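Probable mannosyltransferase KTR4 (Saccharomyces cerevisiae, PDB 5A07) is probably a lumenal mannosyltransferase of the GT-A fold, modelled with guanosine-5'-diphosphate and a manganese ion bound. Local coordinates at residues Ser114-Ile119 with Asp152-Ile157; Thr274-Phe279 with Leu362-Asp367. All coordinates share one frame; numbering follows the deposited sequence.

Contact 1. Residues Ser114-Ile119 with Asp152-Ile157; sequences SDLEDI and DGIKSI
Leu116 and Ile154 meet methyl to methyl: Leu116 CD1 lies 3.8 Å from Ile154 CD1, and the two side chains run past one another in opposite directions. The same CD1 of Ile154 lies 3.9 Å from Ile119 CG2, so it reaches two side chains one turn apart on helix 116-131. With chi1 of Leu116 at 176°, CG is trans to the backbone N, and the branch is carried toward helix 148-156. Gly153 provides the point of closest backbone approach, its CA 7.4 Å from that of Leu116, and Leu116 CD1 lies 4.4 Å from Gly153 C, so the leucine packs against the glycine backbone. Past this first shell, Ile154 also touches Ile123, which continues the apolar strip along helix 116-131, while Ile119 rests on Val111 and Pro233. Within 152-157, Ser156 OG donates to Gly153 O at 2.8 Å, tilted 26° out of the carbonyl plane. At the start of the other helix, Ile119 N bonds to Asp115 O at 2.9 Å, and Asp115 OD2 forms a salt bridge with Arg112 and a weak hydrogen bond to O2' of GDP. The arrangement is that of two neighbouring helices following the parallel strands 105-110 and 138-142, as in the Rossmann-like nucleotide-binding half of a GT-A fold, with Asp115 in the GDP pocket.

Contact 2. Residues Thr274-Phe279 with Leu362-Asp367; sequences TSTMDF and LALFAD
Aliphatic contacts converge on one methyl group of Leu364. Its CD1 lies 3.7 Å from Thr276 CG2, the two side chains crossing at a slant, and a looser approach of 4.3 Å brings Met277 CE to the same Leu364 CD1. Thr276 offers its methyl because CG2 stands trans to the backbone N, while chi1 of -65° places OG1 beside that N. Met277 starts out pointing away from helix 354-365, and its folded chain brings CE back toward the leucine.

The aromatic part pairs Phe279 with Phe365. Phe365 CZ comes to the edge of the Phe279 ring, near its plane, at 3.6 Å from Phe279 CE2 and 4.0 Å from Phe279 CD2, and so meets the CD2-CE2 side of that ring. Relative to the Phe365 ring, Phe279 CE2 approaches obliquely. One face of the Phe365 ring is covered by its neighbour Leu364, whose CB sits 3.6 Å above the plane toward the rim. The Phe279 ring also meets Tyr337 and Tyr340 of helix 332-344, as well as His283.

The one hydroxyl among the touching side chains, Thr276 OG1, hydrogen-bonds to Leu272 O and Tyr337 OH, outside the two segments. The backbones stay apart: the nearest CA atoms, those of Thr276 and Leu364, are 9.7 Å from each other. Five buried side chains therefore bridge helices 272-282 and 354-365 through carbon atoms alone, which implies cohesion by dispersion and the exclusion of water, with no directional bond between the two segments.

Contact 1 closes along the chain before contact 2 opens, and the two fall on opposite sides of the chain's centre. Their own centres are 38 Å apart and their nearest atoms about 21 Å, so neither touches the other. Contact 1 is the peripheral one, its centre 24 Å from the centre of the chain against 16 Å for contact 2, and is only partly buried. It nevertheless reaches the GDP pocket through Asp115, while the Ile119 side chain stays about 6 Å from GDP and about 9 Å from the manganese ion. None of the residues of 274-279 and 362-367 belongs to the GDP pocket or the manganese site.

Contact 1. Residues Ser114-Ile119 with Asp152-Ile157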
loop_
_atom_site.group_PDB
_atom_site.type_symbol
_atom_site.label_atom_id
_atom_site.label_comp_id
_atom_site.label_asym_id
_atom_site.label_seq_id
_atom_site.Cartn_x
_atom_site.Cartn_y
_atom_site.Cartn_z
ATOM N N SER B 114 -8.469 15.148 16.012
ATOM C CA SER B 114 -9.499 14.297 16.532
ATOM C C SER B 114 -9.106 12.820 16.487
ATOM O O SER B 114 -9.822 12.039 17.067
ATOM C CB SER B 114 -10.820 14.481 15.756
ATOM O OG SER B 114 -10.646 14.135 14.437
ATOM N N ASP B 115 -7.954 12.454 15.881
ATOM C CA ASP B 115 -7.587 11.021 15.772
ATOM C C ASP B 115 -6.693 10.655 16.906
ATOM O O ASP B 115 -6.119 9.557 16.948
ATOM C CB ASP B 115 -6.856 10.792 14.462
ATOM C CG ASP B 115 -7.768 10.839 13.284
ATOM O OD1 ASP B 115 -8.875 10.253 13.376
ATOM O OD2 ASP B 115 -7.436 11.472 12.264
ATOM N N LEU B 116 -6.519 11.564 17.861
ATOM C CA LEU B 116 -5.525 11.335 18.897
ATOM C C LEU B 116 -5.602 9.967 19.618
ATOM O O LEU B 116 -4.612 9.223 19.694
ATOM C CB LEU B 116 -5.547 12.440 19.977
ATOM C CG LEU B 116 -4.607 12.176 21.096
ATOM C CD1 LEU B 116 -3.170 12.237 20.652
ATOM C CD2 LEU B 116 -4.888 13.281 22.156
ATOM N N GLU B 117 -6.792 9.605 20.038
ATOM C CA GLU B 117 -6.888 8.337 20.788
ATOM C C GLU B 117 -6.613 7.096 19.947
ATOM O O GLU B 117 -5.943 6.167 20.408
ATOM C CB GLU B 117 -8.272 8.222 21.405
ATOM C CG GLU B 117 -8.528 9.201 22.463
ATOM C CD GLU B 117 -9.964 9.052 22.996
ATOM O OE1 GLU B 117 -10.938 9.389 22.241
ATOM O OE2 GLU B 117 -10.056 8.561 24.169
ATOM N N ASP B 118 -7.051 7.134 18.717
ATOM C CA ASP B 118 -6.944 5.998 17.781
ATOM C C ASP B 118 -5.536 5.866 17.269
ATOM O O ASP B 118 -5.066 4.779 17.052
ATOM C CB ASP B 118 -7.952 6.199 16.639
ATOM C CG ASP B 118 -9.356 5.804 17.053
ATOM O OD1 ASP B 118 -9.503 5.208 18.158
ATOM O OD2 ASP B 118 -10.303 6.075 16.315
ATOM N N ILE B 119 -4.861 6.978 17.065
ATOM C CA ILE B 119 -3.453 6.899 16.684
ATOM C C ILE B 119 -2.595 6.487 17.809
ATOM O O ILE B 119 -1.627 5.713 17.611
ATOM C CB ILE B 119 -2.929 8.181 15.956
ATOM C CG1 ILE B 119 -1.694 7.835 15.127
ATOM C CG2 ILE B 119 -2.623 9.327 16.935
ATOM C CD1 ILE B 119 -1.857 6.881 13.970
ATOM N N ASP B 152 1.169 16.867 23.251
ATOM C CA ASP B 152 1.433 16.388 24.611
ATOM C C ASP B 152 0.898 14.947 24.797
ATOM O O ASP B 152 1.531 14.121 25.526
ATOM C CB ASP B 152 0.721 17.304 25.648
ATOM C CG ASP B 152 1.444 18.683 25.820
ATOM O OD1 ASP B 152 2.657 18.748 25.546
ATOM O OD2 ASP B 152 0.772 19.617 26.268
ATOM N N GLY B 153 -0.249 14.681 24.199
ATOM C CA GLY B 153 -0.859 13.351 24.307
ATOM C C GLY B 153 0.072 12.293 23.694
ATOM O O GLY B 153 0.349 11.245 24.271
ATOM N N ILE B 154 0.563 12.586 22.505
ATOM C CA ILE B 154 1.516 11.702 21.852
ATOM C C ILE B 154 2.748 11.488 22.685
ATOM O O ILE B 154 3.236 10.353 22.919
ATOM C CB ILE B 154 1.914 12.277 20.460
ATOM C CG1 ILE B 154 0.725 12.300 19.490
ATOM C CG2 ILE B 154 3.059 11.470 19.875
ATOM C CD1 ILE B 154 0.070 10.939 19.206
ATOM N N LYS B 155 3.321 12.583 23.172
ATOM C CA LYS B 155 4.533 12.432 23.934
ATOM C C LYS B 155 4.307 11.656 25.232
ATOM O O LYS B 155 5.210 10.958 25.687
ATOM C CB LYS B 155 5.208 13.780 24.227
ATOM C CG LYS B 155 5.826 14.346 22.960
ATOM C CD LYS B 155 6.491 15.694 23.221
ATOM C CE LYS B 155 5.449 16.781 23.224
ATOM N NZ LYS B 155 6.115 18.104 23.005
ATOM N N SER B 156 3.149 11.821 25.839
ATOM C CA SER B 156 2.925 11.157 27.137
ATOM C C SER B 156 2.965 9.625 27.000
ATOM O O SER B 156 3.173 8.924 28.007
ATOM C CB SER B 156 1.576 11.638 27.726
ATOM O OG SER B 156 0.498 11.042 27.049
ATOM N N ILE B 157 2.734 9.082 25.769
ATOM C CA ILE B 157 2.628 7.631 25.642
ATOM C C ILE B 157 3.856 6.981 25.027
ATOM O O ILE B 157 3.874 5.784 24.825
ATOM C CB ILE B 157 1.281 7.222 24.983
ATOM C CG1 ILE B 157 1.068 7.919 23.632
ATOM C CG2 ILE B 157 0.155 7.602 25.901
ATOM C CD1 ILE B 157 1.712 7.182 22.508
#

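Contact 2. Residues Thr274-Phe279 with Leu362-Asp367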
loop_
_atom_site.group_PDB
_atom_site.type_symbol
_atom_site.label_atom_id
_atom_site.label_comp_id
_atom_site.label_asym_id
_atom_site.label_seq_id
_atom_site.Cartn_x
_atom_site.Cartn_y
_atom_site.Cartn_z
ATOM N N THR B 274 -7.293 3.344 -18.113
ATOM C CA THR B 274 -7.224 3.820 -19.537
ATOM C C THR B 274 -6.323 5.014 -19.622
ATOM O O THR B 274 -5.489 5.098 -20.507
ATOM C CB THR B 274 -8.626 4.072 -20.137
ATOM O OG1 THR B 274 -9.392 4.899 -19.269
ATOM C CG2 THR B 274 -9.398 2.773 -20.173
ATOM N N SER B 275 -6.385 5.913 -18.637
ATOM C CA SER B 275 -5.438 7.029 -18.622
ATOM C C SER B 275 -4.012 6.585 -18.405
ATOM O O SER B 275 -3.064 7.138 -18.966
ATOM C CB SER B 275 -5.792 8.074 -17.546
ATOM O OG SER B 275 -7.111 8.503 -17.701
ATOM N N THR B 276 -3.835 5.587 -17.536
ATOM C CA THR B 276 -2.500 5.132 -17.242
ATOM C C THR B 276 -1.913 4.434 -18.474
ATOM O O THR B 276 -0.727 4.587 -18.765
ATOM C CB THR B 276 -2.544 4.150 -16.054
ATOM O OG1 THR B 276 -2.971 4.804 -14.843
ATOM C CG2 THR B 276 -1.178 3.527 -15.838
ATOM N N MET B 277 -2.755 3.726 -19.248
ATOM C CA MET B 277 -2.256 3.141 -20.529
ATOM C C MET B 277 -1.849 4.226 -21.555
ATOM O O MET B 277 -0.810 4.072 -22.226
ATOM C CB MET B 277 -3.299 2.203 -21.124
ATOM C CG MET B 277 -3.426 0.914 -20.329
ATOM S SD MET B 277 -1.925 -0.034 -20.218
ATOM C CE MET B 277 -1.192 0.506 -18.658
ATOM N N ASP B 278 -2.607 5.324 -21.617
ATOM C CA ASP B 278 -2.215 6.465 -22.474
ATOM C C ASP B 278 -0.879 6.971 -22.006
ATOM O O ASP B 278 0.009 7.176 -22.806
ATOM C CB ASP B 278 -3.232 7.619 -22.424
ATOM C CG ASP B 278 -4.549 7.297 -23.123
ATOM O OD1 ASP B 278 -4.563 6.398 -23.972
ATOM O OD2 ASP B 278 -5.581 7.898 -22.778
ATOM N N PHE B 279 -0.670 7.123 -20.690
ATOM C CA PHE B 279 0.633 7.602 -20.250
ATOM C C PHE B 279 1.760 6.655 -20.633
ATOM O O PHE B 279 2.837 7.083 -21.051
ATOM C CB PHE B 279 0.620 7.804 -18.701
ATOM C CG PHE B 279 1.945 8.128 -18.116
ATOM C CD1 PHE B 279 2.394 9.439 -18.077
ATOM C CD2 PHE B 279 2.694 7.170 -17.513
ATOM C CE1 PHE B 279 3.644 9.744 -17.527
ATOM C CE2 PHE B 279 3.930 7.457 -16.957
ATOM C CZ PHE B 279 4.380 8.756 -16.927
ATOM N N LEU B 362 4.066 1.083 -9.053
ATOM C CA LEU B 362 4.996 0.037 -8.639
ATOM C C LEU B 362 4.994 -1.149 -9.658
ATOM O O LEU B 362 5.999 -1.716 -9.966
ATOM C CB LEU B 362 4.610 -0.445 -7.241
ATOM C CG LEU B 362 4.988 0.476 -6.107
ATOM C CD1 LEU B 362 4.180 0.039 -4.871
ATOM C CD2 LEU B 362 6.477 0.405 -5.816
ATOM N N ALA B 363 3.830 -1.551 -10.107
ATOM C CA ALA B 363 3.731 -2.727 -10.958
ATOM C C ALA B 363 4.306 -2.446 -12.382
ATOM O O ALA B 363 4.865 -3.342 -13.016
ATOM C CB ALA B 363 2.282 -3.139 -11.063
ATOM N N LEU B 364 4.142 -1.215 -12.862
ATOM C CA LEU B 364 4.549 -0.864 -14.233
ATOM C C LEU B 364 5.993 -0.418 -14.295
ATOM O O LEU B 364 6.700 -0.746 -15.285
ATOM C CB LEU B 364 3.656 0.244 -14.791
ATOM C CG LEU B 364 2.246 -0.256 -15.016
ATOM C CD1 LEU B 364 1.343 0.914 -15.258
ATOM C CD2 LEU B 364 2.148 -1.233 -16.159
ATOM N N PHE B 365 6.500 0.272 -13.258
ATOM C CA PHE B 365 7.760 0.998 -13.370
ATOM C C PHE B 365 8.854 0.437 -12.550
ATOM O O PHE B 365 9.909 1.034 -12.503
ATOM C CB PHE B 365 7.597 2.510 -13.059
ATOM C CG PHE B 365 6.432 3.166 -13.783
ATOM C CD1 PHE B 365 6.181 2.878 -15.109
ATOM C CD2 PHE B 365 5.649 4.081 -13.157
ATOM C CE1 PHE B 365 5.100 3.449 -15.798
ATOM C CE2 PHE B 365 4.560 4.647 -13.790
ATOM C CZ PHE B 365 4.278 4.331 -15.128
ATOM N N ALA B 366 8.634 -0.720 -11.914
ATOM C CA ALA B 366 9.627 -1.346 -11.046
ATOM C C ALA B 366 9.598 -2.842 -11.247
ATOM O O ALA B 366 8.594 -3.407 -11.673
ATOM C CB ALA B 366 9.369 -1.053 -9.581
ATOM N N ASP B 367 10.710 -3.451 -10.902
ATOM C CA ASP B 367 10.877 -4.868 -10.945
ATOM C C ASP B 367 10.091 -5.491 -9.793
ATOM O O ASP B 367 10.337 -5.185 -8.637
ATOM C CB ASP B 367 12.369 -5.211 -10.708
ATOM C CG ASP B 367 12.658 -6.691 -10.862
ATOM O OD1 ASP B 367 11.855 -7.592 -10.484
ATOM O OD2 ASP B 367 13.742 -7.022 -11.377
#